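Local coordinates for accelerated cell death 11 (PDB 4NT1), which selectively transfers ceramide-1-phosphate and phytoceramide-1-phosphate between membranes through an all-helical glycolipid transfer protein (GLTP) fold, at residues P30-V34 and T35-H39; V70-S73 and S74-T78. All coordinates share one frame; numbering follows the deposited sequence.

In the fold
Two helix ends of the GLTP fold share one sodium ion: contact 1 (30-39), where the chain enters helix 34-51, and contact 2 (70-78), where it leaves helix 67-72 on the way to helix 79-88. Their centres lie about 9 Å apart. Contact 1 sits deeper, with Val32, Val34, Phe37 and Ser38 buried, whereas in contact 2 Arg71, Ser74 and Ser75 are exposed and Ser73 and Ile76 buried. Here the helix start gives the metal a side-chain hydroxyl, Thr35 OG1, while the turn after helix 67-72 gives it two backbone carbonyls. Val34 N also lies 2.9 Å from Ser77 O in a probable hydrogen bond, and both sodium-bound waters serve both contacts.

Contact 1 (P30-V34 and T35-H39); sequences PEVPV and TQFSH. With NA (sodium ion), chain E.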
ATOM      1  N   PRO A  30       3.617  12.483  17.052  1.00 29.51           N
ATOM      2  CA  PRO A  30       2.757  11.529  16.341  1.00 26.91           C
ATOM      3  C   PRO A  30       2.886  10.108  16.894  1.00 28.99           C
ATOM      4  O   PRO A  30       3.991   9.620  17.135  1.00 32.30           O
ATOM      5  CB  PRO A  30       3.277  11.601  14.900  1.00 28.54           C
ATOM      6  CG  PRO A  30       4.710  11.967  15.045  1.00 33.69           C
ATOM      7  CD  PRO A  30       4.788  12.876  16.250  1.00 30.29           C
ATOM      8  N   GLU A  31       1.747   9.466  17.110  1.00 23.84           N
ATOM      9  CA  GLU A  31       1.704   8.070  17.526  1.00 24.10           C
ATOM     10  C   GLU A  31       0.704   7.347  16.646  1.00 22.39           C
ATOM     11  O   GLU A  31      -0.495   7.624  16.699  1.00 24.03           O
ATOM     12  CB  GLU A  31       1.280   7.957  18.986  1.00 27.89           C
ATOM     13  CG  GLU A  31       2.299   8.498  19.972  1.00 28.16           C
ATOM     14  CD  GLU A  31       1.917   8.190  21.407  1.00 40.10           C
ATOM     15  OE1 GLU A  31       1.065   8.913  21.966  1.00 45.41           O
ATOM     16  OE2 GLU A  31       2.457   7.214  21.968  1.00 47.51           O
ATOM     17  N   VAL A  32       1.205   6.448  15.805  1.00 24.00           N
ATOM     18  CA  VAL A  32       0.343   5.711  14.903  1.00 19.40           C
ATOM     19  C   VAL A  32      -0.083   4.399  15.551  1.00 18.58           C
ATOM     20  O   VAL A  32       0.751   3.509  15.773  1.00 17.74           O
ATOM     21  CB  VAL A  32       1.045   5.407  13.584  1.00 18.43           C
ATOM     22  CG1 VAL A  32       0.097   4.659  12.647  1.00 21.15           C
ATOM     23  CG2 VAL A  32       1.578   6.693  12.942  1.00 21.95           C
ATOM     24  N   PRO A  33      -1.378   4.278  15.877  1.00 15.47           N
ATOM     25  CA  PRO A  33      -1.858   3.051  16.513  1.00 17.46           C
ATOM     26  C   PRO A  33      -1.826   1.912  15.519  1.00 19.70           C
ATOM     27  O   PRO A  33      -2.148   2.113  14.343  1.00 19.82           O
ATOM     28  CB  PRO A  33      -3.310   3.386  16.877  1.00 20.20           C
ATOM     29  CG  PRO A  33      -3.386   4.880  16.866  1.00 23.79           C
ATOM     30  CD  PRO A  33      -2.424   5.315  15.807  1.00 19.89           C
ATOM     31  N   VAL A  34      -1.421   0.732  15.974  1.00 18.33           N
ATOM     32  CA  VAL A  34      -1.244  -0.369  15.043  1.00 22.33           C
ATOM     33  C   VAL A  34      -2.586  -0.894  14.551  1.00 17.81           C
ATOM     34  O   VAL A  34      -2.725  -1.247  13.381  1.00 20.88           O
ATOM     35  CB  VAL A  34      -0.361  -1.499  15.635  1.00 23.52           C
ATOM     36  CG1 VAL A  34      -0.117  -2.584  14.592  1.00 20.34           C
ATOM     37  CG2 VAL A  34       0.967  -0.927  16.107  1.00 22.51           C
ATOM     38  N   THR A  35      -3.578  -0.921  15.437  1.00 15.64           N
ATOM     39  CA  THR A  35      -4.908  -1.387  15.062  1.00 19.91           C
ATOM     40  C   THR A  35      -5.465  -0.475  13.973  1.00 23.57           C
ATOM     41  O   THR A  35      -5.815  -0.949  12.894  1.00 18.45           O
ATOM     42  CB  THR A  35      -5.862  -1.470  16.278  1.00 25.92           C
ATOM     43  OG1 THR A  35      -5.324  -2.381  17.241  1.00 21.32           O
ATOM     44  CG2 THR A  35      -7.260  -1.958  15.860  1.00 28.03           C
ATOM     45  N   GLN A  36      -5.509   0.830  14.236  1.00 17.55           N
ATOM     46  CA  GLN A  36      -6.006   1.784  13.229  1.00 19.64           C
ATOM     47  C   GLN A  36      -5.273   1.670  11.895  1.00 19.30           C
ATOM     48  O   GLN A  36      -5.900   1.625  10.827  1.00 18.50           O
ATOM     49  CB  GLN A  36      -5.883   3.224  13.731  1.00 16.61           C
ATOM     50  CG  GLN A  36      -6.384   4.248  12.719  1.00 19.23           C
ATOM     51  CD  GLN A  36      -6.555   5.625  13.339  1.00 19.66           C
ATOM     52  OE1 GLN A  36      -6.426   5.792  14.560  1.00 21.17           O
ATOM     53  NE2 GLN A  36      -6.832   6.621  12.503  1.00 20.25           N
ATOM     54  N   PHE A  37      -3.942   1.662  11.963  1.00 20.71           N
ATOM     55  CA  PHE A  37      -3.108   1.530  10.767  1.00 18.95           C
ATOM     56  C   PHE A  37      -3.423   0.248   9.998  1.00 19.24           C
ATOM     57  O   PHE A  37      -3.659   0.278   8.790  1.00 18.33           O
ATOM     58  CB  PHE A  37      -1.638   1.556  11.167  1.00 17.21           C
ATOM     59  CG  PHE A  37      -0.688   1.262  10.037  1.00 18.39           C
ATOM     60  CD1 PHE A  37      -0.350   2.250   9.122  1.00 16.31           C
ATOM     61  CD2 PHE A  37      -0.129  -0.001   9.900  1.00 18.99           C
ATOM     62  CE1 PHE A  37       0.525   1.983   8.079  1.00 17.88           C
ATOM     63  CE2 PHE A  37       0.749  -0.278   8.853  1.00 17.14           C
ATOM     64  CZ  PHE A  37       1.079   0.714   7.947  1.00 16.78           C
ATOM     65  N   SER A  38      -3.451  -0.881  10.695  1.00 18.45           N
ATOM     66  CA  SER A  38      -3.653  -2.153   9.997  1.00 20.18           C
ATOM     67  C   SER A  38      -5.043  -2.226   9.350  1.00 17.92           C
ATOM     68  O   SER A  38      -5.194  -2.728   8.228  1.00 18.29           O
ATOM     69  CB  SER A  38      -3.383  -3.347  10.922  1.00 21.73           C
ATOM     70  OG  SER A  38      -4.345  -3.422  11.964  1.00 24.44           O
ATOM     71  N   HIS A  39      -6.051  -1.703  10.045  1.00 20.28           N
ATOM     72  CA  HIS A  39      -7.398  -1.628   9.485  1.00 20.70           C
ATOM     73  C   HIS A  39      -7.456  -0.786   8.200  1.00 20.42           C
ATOM     74  O   HIS A  39      -8.109  -1.173   7.227  1.00 18.19           O
ATOM     75  CB  HIS A  39      -8.388  -1.072  10.517  1.00 23.22           C
ATOM     76  CG  HIS A  39      -8.758  -2.050  11.593  1.00 30.94           C
ATOM     77  ND1 HIS A  39      -9.879  -1.901  12.381  1.00 39.11           N
ATOM     78  CD2 HIS A  39      -8.147  -3.183  12.018  1.00 33.94           C
ATOM     79  CE1 HIS A  39      -9.947  -2.904  13.239  1.00 37.61           C
ATOM     80  NE2 HIS A  39      -8.912  -3.699  13.035  1.00 32.64           N
TER
HETATM   81 NA    NA E 301      -3.852  -2.324  19.405  1.00 54.15          NA
HETATM   82  O   HOH W   1      -3.273  -0.335  18.360  1.00 25.71           O
HETATM   83  O   HOH W   2      -3.453  -0.604  21.523  1.00 47.21           O
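Phe37 N reaches back to Pro33 O at 3.0 Å, and Ser38 N reaches Val34 O at 2.8 Å, so the two bonds close the first turn of helix 34-51 with Pro33 as its N-cap residue. Both are nearly straight, the first at 163° at the hydrogen, and in each the donor is tilted by 25° from the carbonyl plane. Ser38 OG stands 3.1 Å from Val34 O and 3.0 Å from Thr35 O; its one proton may go to either.

The same turn supplies a ligand to the bound sodium ion. Thr35 OG1, held anti to the carbonyl carbon and beside the backbone N (chi1 -60°), meets the metal at 2.6 Å. That torsion leaves the methyl anti to the backbone N, on the side of the next turn, where CG2 lies over one face of the His39 ring, offset toward its rim. Thr35 N donates to water 1, itself a sodium ligand, so this residue holds the metal both directly and through water. Ser73 O and Ile76 O complete the set of protein ligands.

Val32 CG1 lies 3.9 Å from Phe37 CB, its methyl oblique to the ring, and both side chains rest on Leu79 of helix 79-88. The Pro33 ring and the Gln36 side chain run side by side in the same direction, with Pro33 CG 3.9 Å from Gln36 OE1; Gln36 also touches Lys20 and Ile24 of helix 10-25.

A backbone N-H at a helix start has no carbonyl of an earlier turn to meet. Here the one of Thr35 is satisfied by a water whose oxygen the cation probably polarises, which ties the opening of the helix to the metal site.

Contact 2 (V70-S73 and S74-T78); sequences VRAS and SSIST. With NA (sodium ion), chain E.
Ile76 sets CG1 beside its own backbone N (chi1 -40°), which lays CG1 and CD1 against Ala72 O, while Ser73 turns its OG between the backbone N and the carbonyl carbon (chi1 71°) and so carries the hydroxyl back to Val70 O at 2.7 Å. The setting is the carboxy-terminal end of helix 67-72 in the GLTP fold, where the chain passes through two overlapping turns, each closed by an i to i+3 bond, toward helix 79-88. In the first, Ser75 N donates to Ala72 O in a nearly straight bond of 3.1 Å. One residue on, Ile76 N approaches Ser73 O at 3.3 Å; the bond is straight at the hydrogen, but the donor stands above the carbonyl plane of Ser73, 73° out of it.

That carbonyl has a second task, since Ser73 O binds the sodium ion at 2.5 Å. Ile76 O is the other backbone ligand from this turn, and Thr35 OG1 joins them from the start of helix 34-51. Two carbonyl dipoles are thus turned to one cation, which probably eases their mutual repulsion.

On the apolar side, Ala72 CB lies 4.0 Å from Ile76 CD1, and both side chains touch His98 of helix 98-121. Arg71 is paired through NH1 with Asp68. Water 1, bound to the sodium, also donates to Ser77 O at 3.1 Å.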
ATOM      1  N   VAL A  70      -3.108  -7.136  11.333  1.00 19.90           N
ATOM      2  CA  VAL A  70      -4.418  -6.948  11.952  1.00 21.81           C
ATOM      3  C   VAL A  70      -4.558  -7.926  13.114  1.00 26.25           C
ATOM      4  O   VAL A  70      -4.907  -7.535  14.231  1.00 23.08           O
ATOM      5  CB  VAL A  70      -5.571  -7.165  10.958  1.00 21.45           C
ATOM      6  CG1 VAL A  70      -6.910  -7.203  11.703  1.00 27.49           C
ATOM      7  CG2 VAL A  70      -5.573  -6.066   9.905  1.00 18.23           C
ATOM      8  N   ARG A  71      -4.264  -9.194  12.845  1.00 26.97           N
ATOM      9  CA  ARG A  71      -4.314 -10.220  13.883  1.00 27.12           C
ATOM     10  C   ARG A  71      -3.439  -9.838  15.067  1.00 27.37           C
ATOM     11  O   ARG A  71      -3.877  -9.911  16.218  1.00 30.87           O
ATOM     12  CB  ARG A  71      -3.880 -11.584  13.334  1.00 28.25           C
ATOM     13  CG  ARG A  71      -4.067 -12.736  14.321  1.00 37.59           C
ATOM     14  CD  ARG A  71      -3.683 -14.081  13.697  1.00 37.46           C
ATOM     15  NE  ARG A  71      -4.286 -14.256  12.378  1.00 45.80           N
ATOM     16  CZ  ARG A  71      -3.613 -14.170  11.235  1.00 42.58           C
ATOM     17  NH1 ARG A  71      -2.311 -13.922  11.250  1.00 39.23           N
ATOM     18  NH2 ARG A  71      -4.240 -14.334  10.077  1.00 51.73           N
ATOM     19  N   ALA A  72      -2.214  -9.410  14.784  1.00 25.99           N
ATOM     20  CA  ALA A  72      -1.251  -9.073  15.832  1.00 27.16           C
ATOM     21  C   ALA A  72      -1.572  -7.771  16.571  1.00 29.16           C
ATOM     22  O   ALA A  72      -1.180  -7.584  17.721  1.00 25.07           O
ATOM     23  CB  ALA A  72       0.160  -9.012  15.248  1.00 30.50           C
ATOM     24  N   SER A  73      -2.287  -6.873  15.906  1.00 23.72           N
ATOM     25  CA  SER A  73      -2.527  -5.540  16.439  1.00 24.02           C
ATOM     26  C   SER A  73      -3.205  -5.531  17.811  1.00 22.98           C
ATOM     27  O   SER A  73      -3.143  -4.531  18.518  1.00 24.19           O
ATOM     28  CB  SER A  73      -3.330  -4.690  15.438  1.00 20.86           C
ATOM     29  OG  SER A  73      -4.672  -5.134  15.339  1.00 22.02           O
ATOM     30  N   SER A  74      -3.853  -6.630  18.190  1.00 21.39           N
ATOM     31  CA  SER A  74      -4.568  -6.661  19.471  1.00 24.54           C
ATOM     32  C   SER A  74      -3.623  -6.534  20.667  1.00 29.14           C
ATOM     33  O   SER A  74      -4.049  -6.208  21.771  1.00 26.58           O
ATOM     34  CB  SER A  74      -5.423  -7.923  19.595  1.00 23.09           C
ATOM     35  OG  SER A  74      -4.620  -9.084  19.465  1.00 25.83           O
ATOM     36  N   SER A  75      -2.337  -6.766  20.435  1.00 20.66           N
ATOM     37  CA  SER A  75      -1.343  -6.738  21.507  1.00 21.83           C
ATOM     38  C   SER A  75      -0.268  -5.670  21.317  1.00 26.25           C
ATOM     39  O   SER A  75       0.723  -5.645  22.052  1.00 25.41           O
ATOM     40  CB  SER A  75      -0.663  -8.107  21.620  1.00 25.53           C
ATOM     41  OG  SER A  75       0.058  -8.404  20.432  1.00 28.00           O
ATOM     42  N   ILE A  76      -0.446  -4.786  20.336  1.00 20.46           N
ATOM     43  CA  ILE A  76       0.585  -3.787  20.065  1.00 23.42           C
ATOM     44  C   ILE A  76      -0.025  -2.397  20.070  1.00 24.91           C
ATOM     45  O   ILE A  76      -1.065  -2.201  19.474  1.00 21.98           O
ATOM     46  CB  ILE A  76       1.190  -3.996  18.677  1.00 25.89           C
ATOM     47  CG1 ILE A  76       1.370  -5.491  18.385  1.00 30.50           C
ATOM     48  CG2 ILE A  76       2.503  -3.230  18.552  1.00 27.50           C
ATOM     49  CD1 ILE A  76       1.727  -5.786  16.929  1.00 31.35           C
ATOM     50  N   SER A  77       0.618  -1.429  20.711  1.00 25.12           N
ATOM     51  CA  SER A  77       0.044  -0.084  20.767  1.00 21.78           C
ATOM     52  C   SER A  77       0.340   0.732  19.520  1.00 22.43           C
ATOM     53  O   SER A  77      -0.574   1.041  18.742  1.00 21.56           O
ATOM     54  CB  SER A  77       0.523   0.674  22.006  1.00 26.80           C
ATOM     55  OG  SER A  77       1.932   0.774  22.025  1.00 25.49           O
ATOM     56  N   THR A  78       1.612   1.076  19.322  1.00 19.25           N
ATOM     57  CA  THR A  78       1.984   1.985  18.234  1.00 18.60           C
ATOM     58  C   THR A  78       3.092   1.392  17.362  1.00 18.45           C
ATOM     59  O   THR A  78       3.793   0.480  17.789  1.00 20.25           O
ATOM     60  CB  THR A  78       2.512   3.335  18.765  1.00 18.76           C
ATOM     61  OG1 THR A  78       3.781   3.133  19.421  1.00 20.36           O
ATOM     62  CG2 THR A  78       1.513   3.962  19.739  1.00 22.77           C
TER
HETATM   63 NA    NA E 301      -3.852  -2.324  19.405  1.00 54.15          NA
HETATM   64  O   HOH W   1      -3.273  -0.335  18.360  1.00 25.71           O
HETATM   65  O   HOH W   2      -3.453  -0.604  21.523  1.00 47.21           O